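Local coordinates for putative lipoprotein YcdA (Bacillus subtilis subsp. subtilis str. 168, PDB 4R4G) that is of unknown function but is a putative membrane-attached lipoprotein with an Ig-like N-terminal domain joined by a kinked helix to a C-terminal domain of mixed helices and strands, at residues V45-T50 with M60-Y65; L98-D103 with Y108-T113. All coordinates share one frame; numbering follows the deposited sequence. Where two conformers were deposited one is given.

Contact 1: V45-T50 with M60-Y65; sequences VAVKNT and MDFTLY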
# COMPACT_ATOMS: atom_id res chain seq x y z
N VAL A 45 14.18 19.41 -11.11
CA VAL A 45 15.05 20.23 -11.94
C VAL A 45 15.16 21.62 -11.35
O VAL A 45 14.34 22.02 -10.52
CB VAL A 45 14.58 20.29 -13.43
CG1 VAL A 45 14.59 18.92 -14.10
CG2 VAL A 45 13.22 20.98 -13.58
N ALA A 46 16.17 22.37 -11.82
CA ALA A 46 16.45 23.76 -11.51
C ALA A 46 16.81 24.44 -12.79
O ALA A 46 17.63 23.90 -13.55
CB ALA A 46 17.59 23.86 -10.52
N VAL A 47 16.16 25.57 -13.09
CA VAL A 47 16.42 26.29 -14.34
C VAL A 47 16.93 27.70 -13.99
O VAL A 47 16.18 28.50 -13.43
CB VAL A 47 15.20 26.33 -15.31
CG1 VAL A 47 15.59 26.93 -16.67
CG2 VAL A 47 14.61 24.94 -15.51
N LYS A 48 18.21 27.97 -14.31
CA LYS A 48 18.87 29.27 -14.10
C LYS A 48 18.82 30.07 -15.40
O LYS A 48 19.15 29.53 -16.46
CB LYS A 48 20.34 29.06 -13.64
CG LYS A 48 21.07 30.34 -13.22
CD LYS A 48 22.03 30.13 -12.04
CE LYS A 48 22.72 31.42 -11.65
NZ LYS A 48 23.41 31.34 -10.35
N ASN A 49 18.39 31.35 -15.34
CA ASN A 49 18.34 32.20 -16.54
C ASN A 49 19.75 32.74 -16.76
O ASN A 49 20.18 33.64 -16.03
CB ASN A 49 17.29 33.33 -16.40
CG ASN A 49 17.14 34.28 -17.58
OD1 ASN A 49 17.87 34.23 -18.59
ND2 ASN A 49 16.19 35.19 -17.48
N THR A 50 20.50 32.18 -17.74
CA THR A 50 21.87 32.62 -18.03
C THR A 50 21.89 33.81 -19.01
O THR A 50 22.96 34.39 -19.23
CB THR A 50 22.76 31.46 -18.55
OG1 THR A 50 22.15 30.81 -19.66
CG2 THR A 50 23.13 30.47 -17.47
N MSE A 60 5.50 22.44 -19.20
CA MSE A 60 5.28 22.21 -20.64
C MSE A 60 6.54 22.37 -21.49
O MSE A 60 6.54 22.01 -22.66
CB MSE A 60 4.22 23.19 -21.17
CG MSE A 60 2.79 22.68 -21.07
SE MSE A 60 1.52 23.99 -21.74
CE MSE A 60 -0.09 22.84 -21.70
N ASP A 61 7.62 22.94 -20.92
CA ASP A 61 8.88 23.16 -21.64
C ASP A 61 9.73 21.90 -21.62
O ASP A 61 10.78 21.84 -22.27
CB ASP A 61 9.68 24.34 -21.02
CG ASP A 61 8.92 25.63 -20.96
OD1 ASP A 61 7.99 25.82 -21.77
OD2 ASP A 61 9.26 26.47 -20.10
N PHE A 62 9.30 20.90 -20.84
CA PHE A 62 10.05 19.64 -20.75
C PHE A 62 9.23 18.51 -21.31
O PHE A 62 8.01 18.47 -21.12
CB PHE A 62 10.45 19.32 -19.30
CG PHE A 62 11.28 20.35 -18.58
CD1 PHE A 62 10.69 21.47 -18.00
CD2 PHE A 62 12.66 20.19 -18.45
CE1 PHE A 62 11.45 22.40 -17.30
CE2 PHE A 62 13.42 21.12 -17.74
CZ PHE A 62 12.81 22.22 -17.16
N THR A 63 9.90 17.60 -22.02
CA THR A 63 9.30 16.39 -22.59
C THR A 63 10.21 15.23 -22.25
O THR A 63 11.43 15.40 -22.14
CB THR A 63 9.06 16.51 -24.11
OG1 THR A 63 10.31 16.72 -24.77
CG2 THR A 63 8.10 17.64 -24.48
N LEU A 64 9.63 14.05 -22.05
CA LEU A 64 10.44 12.88 -21.79
C LEU A 64 10.20 11.84 -22.84
O LEU A 64 9.06 11.60 -23.22
CB LEU A 64 10.14 12.28 -20.40
CG LEU A 64 11.17 11.28 -19.88
CD1 LEU A 64 12.17 11.95 -19.00
CD2 LEU A 64 10.52 10.23 -19.13
N TYR A 65 11.27 11.19 -23.27
CA TYR A 65 11.23 10.08 -24.19
C TYR A 65 11.71 8.86 -23.47
O TYR A 65 12.65 8.93 -22.69
CB TYR A 65 12.09 10.34 -25.44
CG TYR A 65 11.44 11.31 -26.41
CD1 TYR A 65 11.51 12.69 -26.21
CD2 TYR A 65 10.78 10.86 -27.55
CE1 TYR A 65 10.91 13.59 -27.10
CE2 TYR A 65 10.12 11.74 -28.41
CZ TYR A 65 10.20 13.10 -28.19
OH TYR A 65 9.62 13.97 -29.09

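Contact 2: L98-D103 with Y108-T113; sequences LFFVVD and YELNYT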
# COMPACT_ATOMS: atom_id res chain seq x y z
N LEU A 98 9.08 17.41 -12.05
CA LEU A 98 8.44 17.03 -13.30
C LEU A 98 8.05 15.58 -13.18
O LEU A 98 8.73 14.81 -12.51
CB LEU A 98 9.33 17.27 -14.52
CG LEU A 98 10.08 18.58 -14.64
CD1 LEU A 98 11.20 18.44 -15.61
CD2 LEU A 98 9.14 19.74 -15.03
N PHE A 99 6.92 15.21 -13.77
CA PHE A 99 6.36 13.88 -13.65
C PHE A 99 6.00 13.33 -15.02
O PHE A 99 5.38 14.03 -15.83
CB PHE A 99 5.11 13.93 -12.74
CG PHE A 99 5.35 14.51 -11.37
CD1 PHE A 99 5.32 15.88 -11.15
CD2 PHE A 99 5.52 13.67 -10.27
CE1 PHE A 99 5.54 16.41 -9.89
CE2 PHE A 99 5.75 14.21 -9.00
CZ PHE A 99 5.78 15.57 -8.82
N PHE A 100 6.41 12.08 -15.29
CA PHE A 100 6.20 11.44 -16.57
C PHE A 100 5.84 9.99 -16.40
O PHE A 100 6.46 9.30 -15.60
CB PHE A 100 7.46 11.55 -17.44
CG PHE A 100 7.89 12.96 -17.75
CD1 PHE A 100 7.28 13.68 -18.77
CD2 PHE A 100 8.91 13.57 -17.04
CE1 PHE A 100 7.66 14.99 -19.05
CE2 PHE A 100 9.31 14.88 -17.33
CZ PHE A 100 8.67 15.59 -18.32
N VAL A 101 4.87 9.53 -17.19
CA VAL A 101 4.40 8.15 -17.18
C VAL A 101 5.45 7.31 -17.91
O VAL A 101 5.70 7.56 -19.09
CB VAL A 101 2.99 8.04 -17.83
CG1 VAL A 101 2.46 6.62 -17.76
CG2 VAL A 101 2.00 9.02 -17.21
N VAL A 102 6.05 6.35 -17.20
CA VAL A 102 7.14 5.49 -17.68
C VAL A 102 6.97 4.01 -17.27
O VAL A 102 6.38 3.70 -16.23
CB VAL A 102 8.54 5.99 -17.18
CG1 VAL A 102 8.91 7.33 -17.79
CG2 VAL A 102 8.63 6.04 -15.64
N ASP A 103 7.58 3.14 -18.06
CA ASP A 103 7.77 1.72 -17.82
C ASP A 103 9.14 1.62 -17.11
O ASP A 103 10.13 2.12 -17.64
CB ASP A 103 7.70 0.94 -19.15
CG ASP A 103 6.35 1.04 -19.85
OD1 ASP A 103 5.38 0.44 -19.35
OD2 ASP A 103 6.29 1.67 -20.93
N TYR A 108 15.68 6.84 -20.56
CA TYR A 108 14.92 8.07 -20.74
C TYR A 108 15.81 9.19 -21.26
O TYR A 108 17.04 9.11 -21.22
CB TYR A 108 14.18 8.50 -19.45
CG TYR A 108 13.54 7.32 -18.73
CD1 TYR A 108 12.48 6.61 -19.30
CD2 TYR A 108 14.02 6.88 -17.50
CE1 TYR A 108 11.93 5.50 -18.67
CE2 TYR A 108 13.46 5.78 -16.85
CZ TYR A 108 12.41 5.09 -17.44
OH TYR A 108 11.87 4.00 -16.81
N GLU A 109 15.16 10.19 -21.85
CA GLU A 109 15.75 11.38 -22.37
C GLU A 109 14.84 12.53 -22.04
O GLU A 109 13.67 12.52 -22.43
CB GLU A 109 16.02 11.27 -23.87
CG GLU A 109 16.67 12.52 -24.44
CD GLU A 109 17.22 12.43 -25.85
OE1 GLU A 109 18.31 11.84 -26.02
OE2 GLU A 109 16.60 13.03 -26.76
N LEU A 110 15.34 13.47 -21.23
CA LEU A 110 14.62 14.67 -20.84
C LEU A 110 15.10 15.80 -21.71
O LEU A 110 16.31 16.02 -21.80
CB LEU A 110 14.85 14.98 -19.35
CG LEU A 110 14.13 16.21 -18.78
CD1 LEU A 110 12.69 15.91 -18.51
CD2 LEU A 110 14.77 16.66 -17.49
N ASN A 111 14.16 16.49 -22.39
CA ASN A 111 14.49 17.65 -23.24
C ASN A 111 13.84 18.88 -22.68
O ASN A 111 12.71 18.81 -22.20
CB ASN A 111 14.10 17.46 -24.73
CG ASN A 111 14.54 18.62 -25.64
OD1 ASN A 111 15.74 18.82 -25.93
ND2 ASN A 111 13.59 19.44 -26.09
N TYR A 112 14.58 20.01 -22.68
CA TYR A 112 14.14 21.32 -22.21
C TYR A 112 14.26 22.30 -23.34
O TYR A 112 15.36 22.45 -23.89
CB TYR A 112 14.90 21.82 -20.98
CG TYR A 112 14.60 23.28 -20.66
CD1 TYR A 112 13.33 23.68 -20.24
CD2 TYR A 112 15.57 24.26 -20.82
CE1 TYR A 112 13.05 25.01 -19.93
CE2 TYR A 112 15.29 25.61 -20.54
CZ TYR A 112 14.04 25.98 -20.09
OH TYR A 112 13.76 27.31 -19.84
N THR A 113 13.14 22.97 -23.70
CA THR A 113 13.10 23.99 -24.75
C THR A 113 12.62 25.28 -24.07
O THR A 113 11.44 25.40 -23.72
CB THR A 113 12.28 23.55 -25.98
OG1 THR A 113 12.95 22.46 -26.62
CG2 THR A 113 12.10 24.67 -27.01

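Contact 1: V45-T50 with M60-Y65
Val45 and Phe62 sit on strands of different sheets, their CA atoms 10.1 Å apart, with Val47 and Asp61 next in register at 11.0 Å; at that spacing no backbone hydrogen bond spans the gap, and side chains alone fill it. One aromatic ring does the work. Phe62 sends its side chain toward the other strand with CG beside its own backbone N and anti to the carbonyl carbon (chi1 -58°), which carries the far end of the ring up against two valines. Its CZ is the shared point of touch. Val47 meets it with CG2, which lies in the plane of the ring at its edge, 3.7 Å from Phe62 CZ, the two side chains running past each other in opposite directions. With CG1 anti to its backbone N (chi1 -172°), Val47 leaves CG2 to meet that edge. Val45 comes at the ring from the opposite direction to the Phe62 side chain, and its CG2 stands obliquely to the ring, 3.8 Å from Phe62 CZ and a little farther from CE2. The touching groups are apolar and buried, so this is plain core packing of the Ig-like beta sandwich. Around it, strand 39-48 holds its place by backbone hydrogen bonds of Val45 with Gly96 and of Val47 with Val94 on strand 93-102. Val17 of strand 16-25 also touches Phe62, and Val57 of strand 55-57 and Tyr112 of strand 107-112 pack on Val47.

Contact 2: L98-D103 with Y108-T113
Tyr108 reaches across to Val102 and Asp103, while two residues along the strand Leu110 meets Phe100 and Leu98; the two strands run roughly antiparallel but belong to different sheets, with Val102 and Tyr108 nearest in register at 8.7 Å between CA atoms. In Tyr108, CG lies beside the backbone N (chi1 -41°), and the ring extends toward strand 98-102 until its hydroxyl gets beyond Val102. There Tyr108 OH donates a hydrogen bond of 2.7 Å to Asp103 O. The acceptor lies in the plane of the tyrosine ring, at its edge, yet the hydroxyl stands well above the carbonyl plane, and the C=O...O angle is 132°. Val102 packs obliquely on the same ring, its CG1 3.6 Å from Tyr108 CE1. Leu110 works differently. Its CB does not aim at the other strand, but CG is anti to the backbone N (chi1 -179°) and the branch turns CD1 inward, to 3.7 Å from Phe100 CE2. The same CD1 meets Leu98 CD1 at 4.1 Å, and Leu110 crosses both side chains at about a right angle. With a phenylalanine in place of Tyr108, Asp103 O would probably lose its hydroxyl mate across the sandwich, and the backbone N of Lys106, which bonds to Tyr108 OH, would be left without that acceptor. Within its own sheet, strand 93-102 pairs with strand 39-48, Leu98, Phe100 and Val102 bonding with Val43, Leu41 and Leu39; in the facing sheet, Ile129 of strand 125-130 packs on Tyr108, and Leu64 of strand 62-66 touches Phe100 and Val102.

From the N terminus, segment 45-50 leads through nine residues, including strand 55-57, to segment 60-65, and contact 1 closes that excursion. Contact 2 opens only afterwards, closing a shorter link with four residues between its segments, so the two stand in series, neither nested nor crossing, with centres about 10 Å apart. Each joins the two sheets of the Ig-like domain: strands 39-48 and 93-102 are neighbours in one, strands 62-66 and 107-112 in the other. In the second sheet, probable backbone hydrogen bonds from Tyr65 N to Glu109 O and from Asn111 N to Thr63 O tie the contacts together. Inside, Phe62 packs on both Leu98 and Tyr112, making one continuous core.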